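Local coordinates for protein ESSC (Geobacillus thermodenitrificans, PDB 5FWH) that belongs to the bacterial type VII secretion apparatus, probably as a membrane-bound FtsK/SpoIIIE-type ATPase, of which this is the N-terminal forkhead-associated domain, at residues A[99-111]-A[121-133]. Numbering follows the deposited sequence.
Sequences YVGQQSEVLVSND and ARFSLRKHRGQWV
Val-108 lies over one face of the Phe-123 ring, its CB 3.9 Å from the ring centroid in a CH-pi contact, with CG1 nearest CE2 and CG2 nearest CE1 and CZ. The pair belongs to two antiparallel strands, 105-109 and 123-128, in one sheet of a forkhead-associated beta-sandwich, and illustrates how such a sheet divides its faces. Val-106, Val-108, Phe-123 and Leu-125 turn inward, where Phe-168 meets the Phe-123 ring edge-to-face. On the other face Glu-105 and Arg-126 run side by side: the carboxylate, swung round by a bend at chi2 (92°), accepts a salt bridge from Arg-126 NE on OE1, 2.7 Å away, the carboxylate plane standing 90° from the guanidinium. At one end of the ladder Lys-127 N donates to Ser-104 O at 2.9 Å, and Lys-127 NZ reaches Glu-173. At the other, Arg-122 grips Asp-111 in an end-on salt bridge, NH1 and NH2 each 3.1 Å from OD2, whose anti lone pair takes Ser-109 OG. Replacing Asp-111 by alanine is likely to leave the guanidinium without this carboxylate and Ser-109 OG without its acceptor. Ser-109 CB lies over one guanidinium face, 3.7 Å from Arg-122 NH1.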
ATOM      1  N   TYR A  99     -15.033   6.204  12.776  1.00 48.97           N
ATOM      2  CA  TYR A  99     -16.433   5.802  12.830  1.00 52.39           C
ATOM      3  C   TYR A  99     -17.170   6.467  11.669  1.00 52.28           C
ATOM      4  O   TYR A  99     -17.168   7.679  11.553  1.00 54.36           O
ATOM      5  CB  TYR A  99     -17.048   6.150  14.207  1.00 53.91           C
ATOM      6  CG  TYR A  99     -18.503   5.873  14.251  1.00 54.78           C
ATOM      7  CD1 TYR A  99     -18.943   4.577  14.297  1.00 56.87           C
ATOM      8  CD2 TYR A  99     -19.437   6.889  14.173  1.00 56.26           C
ATOM      9  CE1 TYR A  99     -20.296   4.269  14.275  1.00 58.50           C
ATOM     10  CE2 TYR A  99     -20.806   6.605  14.160  1.00 59.05           C
ATOM     11  CZ  TYR A  99     -21.224   5.288  14.226  1.00 58.64           C
ATOM     12  OH  TYR A  99     -22.548   4.952  14.221  1.00 62.62           O
ATOM     13  N   VAL A 100     -17.761   5.655  10.790  1.00 52.14           N
ATOM     14  CA  VAL A 100     -18.393   6.147   9.586  1.00 52.48           C
ATOM     15  C   VAL A 100     -19.813   5.582   9.436  1.00 53.87           C
ATOM     16  O   VAL A 100     -20.358   5.590   8.347  1.00 54.40           O
ATOM     17  CB  VAL A 100     -17.554   5.843   8.321  1.00 51.85           C
ATOM     18  CG1 VAL A 100     -16.222   6.586   8.349  1.00 50.43           C
ATOM     19  CG2 VAL A 100     -17.321   4.339   8.149  1.00 52.55           C
ATOM     20  N   GLY A 101     -20.397   5.118  10.540  1.00 53.95           N
ATOM     21  CA  GLY A 101     -21.778   4.682  10.598  1.00 57.36           C
ATOM     22  C   GLY A 101     -22.845   5.711  10.211  1.00 61.32           C
ATOM     23  O   GLY A 101     -23.958   5.344   9.839  1.00 62.60           O
ATOM     24  N   GLN A 102     -22.517   6.985  10.281  1.00 62.20           N
ATOM     25  CA  GLN A 102     -23.425   8.008   9.802  1.00 67.41           C
ATOM     26  C   GLN A 102     -22.998   8.593   8.480  1.00 65.96           C
ATOM     27  O   GLN A 102     -23.434   9.668   8.173  1.00 66.95           O
ATOM     28  CB  GLN A 102     -23.511   9.148  10.819  1.00 70.10           C
ATOM     29  CG  GLN A 102     -23.693   8.683  12.237  1.00 74.78           C
ATOM     30  CD  GLN A 102     -25.139   8.569  12.624  1.00 77.46           C
ATOM     31  OE1 GLN A 102     -25.588   9.249  13.547  1.00 85.19           O
ATOM     32  NE2 GLN A 102     -25.879   7.714  11.928  1.00 79.02           N
ATOM     33  N   GLN A 103     -22.154   7.908   7.714  1.00 66.77           N
ATOM     34  CA  GLN A 103     -21.740   8.363   6.388  1.00 66.70           C
ATOM     35  C   GLN A 103     -22.274   7.406   5.332  1.00 64.41           C
ATOM     36  O   GLN A 103     -22.263   6.204   5.526  1.00 65.80           O
ATOM     37  CB  GLN A 103     -20.223   8.314   6.258  1.00 66.13           C
ATOM     38  CG  GLN A 103     -19.414   9.085   7.291  1.00 67.21           C
ATOM     39  CD  GLN A 103     -19.213  10.552   6.963  1.00 66.82           C
ATOM     40  OE1 GLN A 103     -19.478  11.417   7.794  1.00 69.90           O
ATOM     41  NE2 GLN A 103     -18.736  10.840   5.766  1.00 66.88           N
ATOM     42  N   SER A 104     -22.704   7.936   4.201  1.00 54.61           N
ATOM     43  CA  SER A 104     -22.957   7.117   3.007  1.00 55.32           C
ATOM     44  C   SER A 104     -21.853   7.251   1.919  1.00 51.89           C
ATOM     45  O   SER A 104     -21.911   6.565   0.892  1.00 47.93           O
ATOM     46  CB  SER A 104     -24.298   7.496   2.434  1.00 59.25           C
ATOM     47  OG  SER A 104     -24.302   8.896   2.205  1.00 64.74           O
ATOM     48  N   GLU A 105     -20.865   8.138   2.142  1.00 51.16           N
ATOM     49  CA  GLU A 105     -19.801   8.385   1.140  1.00 55.35           C
ATOM     50  C   GLU A 105     -18.527   8.857   1.820  1.00 50.17           C
ATOM     51  O   GLU A 105     -18.603   9.646   2.744  1.00 50.05           O
ATOM     52  CB  GLU A 105     -20.276   9.435   0.139  1.00 61.52           C
ATOM     53  CG  GLU A 105     -19.229   9.960  -0.832  1.00 67.40           C
ATOM     54  CD  GLU A 105     -19.181   9.192  -2.141  1.00 74.42           C
ATOM     55  OE1 GLU A 105     -20.075   9.399  -3.013  1.00 79.74           O
ATOM     56  OE2 GLU A 105     -18.248   8.376  -2.323  1.00 79.87           O
ATOM     57  N   VAL A 106     -17.370   8.305   1.415  1.00 49.55           N
ATOM     58  CA  VAL A 106     -16.020   8.732   1.887  1.00 44.31           C
ATOM     59  C   VAL A 106     -15.152   8.984   0.641  1.00 46.05           C
ATOM     60  O   VAL A 106     -14.949   8.067  -0.175  1.00 48.09           O
ATOM     61  CB  VAL A 106     -15.379   7.695   2.835  1.00 42.16           C
ATOM     62  CG1 VAL A 106     -14.006   8.139   3.324  1.00 40.56           C
ATOM     63  CG2 VAL A 106     -16.230   7.528   4.053  1.00 44.60           C
ATOM     64  N   LEU A 107     -14.673  10.220   0.475  1.00 42.85           N
ATOM     65  CA  LEU A 107     -13.788  10.578  -0.609  1.00 42.73           C
ATOM     66  C   LEU A 107     -12.395  10.627  -0.105  1.00 39.69           C
ATOM     67  O   LEU A 107     -12.121  11.235   0.920  1.00 38.31           O
ATOM     68  CB  LEU A 107     -14.113  11.974  -1.199  1.00 49.38           C
ATOM     69  CG  LEU A 107     -13.169  12.491  -2.334  1.00 52.38           C
ATOM     70  CD1 LEU A 107     -13.045  11.525  -3.531  1.00 54.17           C
ATOM     71  CD2 LEU A 107     -13.581  13.890  -2.845  1.00 54.13           C
ATOM     72  N   VAL A 108     -11.512   9.989  -0.859  1.00 39.42           N
ATOM     73  CA  VAL A 108     -10.118   9.893  -0.562  1.00 38.45           C
ATOM     74  C   VAL A 108      -9.422  10.488  -1.777  1.00 41.38           C
ATOM     75  O   VAL A 108      -9.467   9.919  -2.853  1.00 44.39           O
ATOM     76  CB  VAL A 108      -9.705   8.437  -0.402  1.00 35.91           C
ATOM     77  CG1 VAL A 108      -8.244   8.400  -0.028  1.00 36.89           C
ATOM     78  CG2 VAL A 108     -10.518   7.782   0.749  1.00 35.88           C
ATOM     79  N   SER A 109      -8.825  11.652  -1.599  1.00 44.07           N
ATOM     80  CA  SER A 109      -8.090  12.335  -2.665  1.00 47.08           C
ATOM     81  C   SER A 109      -7.370  13.549  -2.097  1.00 49.76           C
ATOM     82  O   SER A 109      -7.266  13.724  -0.890  1.00 45.24           O
ATOM     83  CB  SER A 109      -9.058  12.813  -3.722  1.00 49.95           C
ATOM     84  OG  SER A 109      -9.784  13.894  -3.170  1.00 51.57           O
ATOM     85  N   ASN A 110      -6.844  14.376  -2.993  1.00 55.05           N
ATOM     86  CA  ASN A 110      -6.114  15.523  -2.586  1.00 59.13           C
ATOM     87  C   ASN A 110      -6.924  16.756  -2.662  1.00 62.91           C
ATOM     88  O   ASN A 110      -6.420  17.808  -2.313  1.00 67.50           O
ATOM     89  CB  ASN A 110      -4.848  15.714  -3.382  1.00 63.10           C
ATOM     90  CG  ASN A 110      -3.874  16.573  -2.638  1.00 67.67           C
ATOM     91  OD1 ASN A 110      -3.646  16.363  -1.441  1.00 71.33           O
ATOM     92  ND2 ASN A 110      -3.358  17.577  -3.287  1.00 72.62           N
ATOM     93  N   ASP A 111      -8.195  16.622  -3.038  1.00 63.31           N
ATOM     94  CA  ASP A 111      -9.122  17.737  -2.998  1.00 64.79           C
ATOM     95  C   ASP A 111      -9.322  18.290  -1.583  1.00 64.17           C
ATOM     96  O   ASP A 111      -9.349  17.479  -0.578  1.00 61.42           O
ATOM     97  CB  ASP A 111     -10.474  17.333  -3.575  1.00 65.65           C
ATOM     98  CG  ASP A 111     -10.372  16.899  -5.007  1.00 69.96           C
ATOM     99  OD1 ASP A 111     -10.395  17.771  -5.933  1.00 70.98           O
ATOM    100  OD2 ASP A 111     -10.233  15.679  -5.216  1.00 67.28           O
ATOM    101  N   ALA A 121      -3.464   8.525  -3.117  1.00 57.13           N
ATOM    102  CA  ALA A 121      -4.582   7.706  -3.571  1.00 54.83           C
ATOM    103  C   ALA A 121      -5.683   8.620  -4.006  1.00 55.33           C
ATOM    104  O   ALA A 121      -5.781   9.702  -3.519  1.00 56.63           O
ATOM    105  CB  ALA A 121      -5.095   6.858  -2.400  1.00 53.62           C
ATOM    106  N   ARG A 122      -6.554   8.146  -4.862  1.00 54.21           N
ATOM    107  CA  ARG A 122      -7.717   8.873  -5.190  1.00 53.81           C
ATOM    108  C   ARG A 122      -8.809   7.861  -5.479  1.00 46.90           C
ATOM    109  O   ARG A 122      -8.736   7.182  -6.481  1.00 47.64           O
ATOM    110  CB  ARG A 122      -7.423   9.801  -6.415  1.00 58.11           C
ATOM    111  CG  ARG A 122      -8.648  10.326  -7.151  1.00 63.54           C
ATOM    112  CD  ARG A 122      -8.267  11.227  -8.336  1.00 70.47           C
ATOM    113  NE  ARG A 122      -7.714  12.474  -7.829  1.00 74.38           N
ATOM    114  CZ  ARG A 122      -8.438  13.494  -7.354  1.00 78.28           C
ATOM    115  NH1 ARG A 122      -9.771  13.457  -7.328  1.00 83.58           N
ATOM    116  NH2 ARG A 122      -7.828  14.566  -6.880  1.00 79.92           N
ATOM    117  N   PHE A 123      -9.863   7.852  -4.681  1.00 42.20           N
ATOM    118  CA  PHE A 123     -10.941   6.891  -4.902  1.00 42.78           C
ATOM    119  C   PHE A 123     -12.099   7.284  -4.020  1.00 42.18           C
ATOM    120  O   PHE A 123     -11.940   8.137  -3.201  1.00 42.10           O
ATOM    121  CB  PHE A 123     -10.448   5.433  -4.620  1.00 39.42           C
ATOM    122  CG  PHE A 123     -10.014   5.172  -3.182  1.00 38.67           C
ATOM    123  CD1 PHE A 123     -10.934   4.699  -2.217  1.00 36.14           C
ATOM    124  CD2 PHE A 123      -8.666   5.287  -2.804  1.00 38.33           C
ATOM    125  CE1 PHE A 123     -10.564   4.456  -0.901  1.00 34.22           C
ATOM    126  CE2 PHE A 123      -8.279   4.972  -1.466  1.00 34.85           C
ATOM    127  CZ  PHE A 123      -9.231   4.608  -0.522  1.00 33.99           C
ATOM    128  N   SER A 124     -13.285   6.743  -4.216  1.00 43.50           N
ATOM    129  CA  SER A 124     -14.329   7.044  -3.264  1.00 44.92           C
ATOM    130  C   SER A 124     -14.887   5.776  -2.732  1.00 42.09           C
ATOM    131  O   SER A 124     -14.694   4.750  -3.316  1.00 44.62           O
ATOM    132  CB  SER A 124     -15.413   7.967  -3.839  1.00 46.89           C
ATOM    133  OG  SER A 124     -16.134   7.297  -4.824  1.00 52.07           O
ATOM    134  N   LEU A 125     -15.472   5.842  -1.548  1.00 42.54           N
ATOM    135  CA  LEU A 125     -16.177   4.712  -0.920  1.00 42.10           C
ATOM    136  C   LEU A 125     -17.650   5.098  -0.775  1.00 46.65           C
ATOM    137  O   LEU A 125     -17.956   6.176  -0.264  1.00 46.45           O
ATOM    138  CB  LEU A 125     -15.582   4.408   0.422  1.00 39.23           C
ATOM    139  CG  LEU A 125     -14.097   3.959   0.435  1.00 37.50           C
ATOM    140  CD1 LEU A 125     -13.675   3.739   1.879  1.00 36.64           C
ATOM    141  CD2 LEU A 125     -13.868   2.629  -0.197  1.00 38.15           C
ATOM    142  N   ARG A 126     -18.551   4.228  -1.206  1.00 48.17           N
ATOM    143  CA  ARG A 126     -19.971   4.507  -1.099  1.00 53.12           C
ATOM    144  C   ARG A 126     -20.771   3.375  -0.561  1.00 54.08           C
ATOM    145  O   ARG A 126     -20.623   2.214  -0.990  1.00 48.20           O
ATOM    146  CB  ARG A 126     -20.550   4.769  -2.464  1.00 59.56           C
ATOM    147  CG  ARG A 126     -20.342   6.166  -2.896  1.00 62.98           C
ATOM    148  CD  ARG A 126     -20.903   6.367  -4.269  1.00 70.23           C
ATOM    149  NE  ARG A 126     -20.138   7.427  -4.881  1.00 75.65           N
ATOM    150  CZ  ARG A 126     -20.015   7.627  -6.185  1.00 81.49           C
ATOM    151  NH1 ARG A 126     -20.660   6.877  -7.095  1.00 80.82           N
ATOM    152  NH2 ARG A 126     -19.244   8.638  -6.571  1.00 89.15           N
ATOM    153  N   LYS A 127     -21.676   3.749   0.321  1.00 55.97           N
ATOM    154  CA  LYS A 127     -22.452   2.812   1.044  1.00 61.26           C
ATOM    155  C   LYS A 127     -23.793   2.631   0.365  1.00 64.54           C
ATOM    156  O   LYS A 127     -24.493   3.607   0.087  1.00 69.30           O
ATOM    157  CB  LYS A 127     -22.646   3.302   2.457  1.00 61.81           C
ATOM    158  CG  LYS A 127     -22.996   2.178   3.385  1.00 65.31           C
ATOM    159  CD  LYS A 127     -23.005   2.673   4.799  1.00 70.66           C
ATOM    160  CE  LYS A 127     -23.220   1.517   5.741  1.00 74.03           C
ATOM    161  NZ  LYS A 127     -23.798   2.009   7.023  1.00 78.38           N
ATOM    162  N   HIS A 128     -24.121   1.390   0.051  1.00 68.33           N
ATOM    163  CA  HIS A 128     -25.417   1.049  -0.555  1.00 73.41           C
ATOM    164  C   HIS A 128     -25.971  -0.117   0.257  1.00 70.80           C
ATOM    165  O   HIS A 128     -25.270  -1.090   0.475  1.00 65.70           O
ATOM    166  CB  HIS A 128     -25.271   0.637  -2.020  1.00 79.43           C
ATOM    167  CG  HIS A 128     -24.644   1.678  -2.914  1.00 83.17           C
ATOM    168  ND1 HIS A 128     -25.138   2.961  -3.041  1.00 84.94           N
ATOM    169  CD2 HIS A 128     -23.602   1.594  -3.777  1.00 80.12           C
ATOM    170  CE1 HIS A 128     -24.412   3.630  -3.921  1.00 82.94           C
ATOM    171  NE2 HIS A 128     -23.472   2.823  -4.378  1.00 81.23           N
ATOM    172  N   ARG A 129     -27.194   0.014   0.763  1.00 74.23           N
ATOM    173  CA  ARG A 129     -27.911  -1.058   1.471  1.00 76.13           C
ATOM    174  C   ARG A 129     -27.022  -1.810   2.454  1.00 72.09           C
ATOM    175  O   ARG A 129     -27.023  -3.034   2.502  1.00 76.71           O
ATOM    176  CB  ARG A 129     -28.623  -2.014   0.464  1.00 80.84           C
ATOM    177  CG  ARG A 129     -27.719  -2.795  -0.493  1.00 85.73           C
ATOM    178  CD  ARG A 129     -28.428  -3.732  -1.488  1.00 90.76           C
ATOM    179  NE  ARG A 129     -29.158  -4.836  -0.855  1.00 94.81           N
ATOM    180  CZ  ARG A 129     -30.431  -4.791  -0.441  1.00 99.93           C
ATOM    181  NH1 ARG A 129     -31.185  -3.689  -0.566  1.00102.54           N
ATOM    182  NH2 ARG A 129     -30.968  -5.870   0.123  1.00103.04           N
ATOM    183  N   GLY A 130     -26.243  -1.065   3.231  1.00 69.73           N
ATOM    184  CA  GLY A 130     -25.347  -1.658   4.214  1.00 67.71           C
ATOM    185  C   GLY A 130     -24.025  -2.196   3.685  1.00 67.74           C
ATOM    186  O   GLY A 130     -23.252  -2.760   4.459  1.00 69.72           O
ATOM    187  N   GLN A 131     -23.730  -1.999   2.400  1.00 66.25           N
ATOM    188  CA  GLN A 131     -22.506  -2.504   1.791  1.00 64.04           C
ATOM    189  C   GLN A 131     -21.667  -1.360   1.267  1.00 58.84           C
ATOM    190  O   GLN A 131     -22.172  -0.519   0.535  1.00 60.20           O
ATOM    191  CB  GLN A 131     -22.868  -3.404   0.600  1.00 71.82           C
ATOM    192  CG  GLN A 131     -23.787  -4.581   0.940  1.00 78.07           C
ATOM    193  CD  GLN A 131     -23.323  -5.367   2.171  1.00 81.74           C
ATOM    194  OE1 GLN A 131     -23.929  -5.265   3.246  1.00 85.15           O
ATOM    195  NE2 GLN A 131     -22.229  -6.128   2.030  1.00 80.67           N
ATOM    196  N   TRP A 132     -20.379  -1.351   1.587  1.00 51.68           N
ATOM    197  CA  TRP A 132     -19.482  -0.377   0.968  1.00 46.53           C
ATOM    198  C   TRP A 132     -19.034  -0.812  -0.403  1.00 45.61           C
ATOM    199  O   TRP A 132     -18.678  -1.969  -0.610  1.00 46.63           O
ATOM    200  CB  TRP A 132     -18.285  -0.104   1.875  1.00 44.89           C
ATOM    201  CG  TRP A 132     -18.664   0.661   3.052  1.00 43.09           C
ATOM    202  CD1 TRP A 132     -18.849   0.175   4.341  1.00 44.71           C
ATOM    203  CD2 TRP A 132     -18.889   2.049   3.120  1.00 41.67           C
ATOM    204  NE1 TRP A 132     -19.180   1.203   5.187  1.00 42.63           N
ATOM    205  CE2 TRP A 132     -19.207   2.361   4.480  1.00 43.03           C
ATOM    206  CE3 TRP A 132     -18.855   3.071   2.181  1.00 44.22           C
ATOM    207  CZ2 TRP A 132     -19.527   3.636   4.903  1.00 44.24           C
ATOM    208  CZ3 TRP A 132     -19.162   4.366   2.598  1.00 46.09           C
ATOM    209  CH2 TRP A 132     -19.510   4.636   3.953  1.00 45.62           C
ATOM    210  N   VAL A 133     -19.070   0.113  -1.348  1.00 45.56           N
ATOM    211  CA  VAL A 133     -18.471  -0.056  -2.672  1.00 44.69           C
ATOM    212  C   VAL A 133     -17.247   0.869  -2.824  1.00 43.86           C
ATOM    213  O   VAL A 133     -17.274   2.023  -2.432  1.00 46.02           O
ATOM    214  CB  VAL A 133     -19.504   0.307  -3.743  1.00 47.44           C
ATOM    215  CG1 VAL A 133     -18.912   0.248  -5.145  1.00 49.56           C
ATOM    216  CG2 VAL A 133     -20.656  -0.665  -3.646  1.00 50.62           C
TER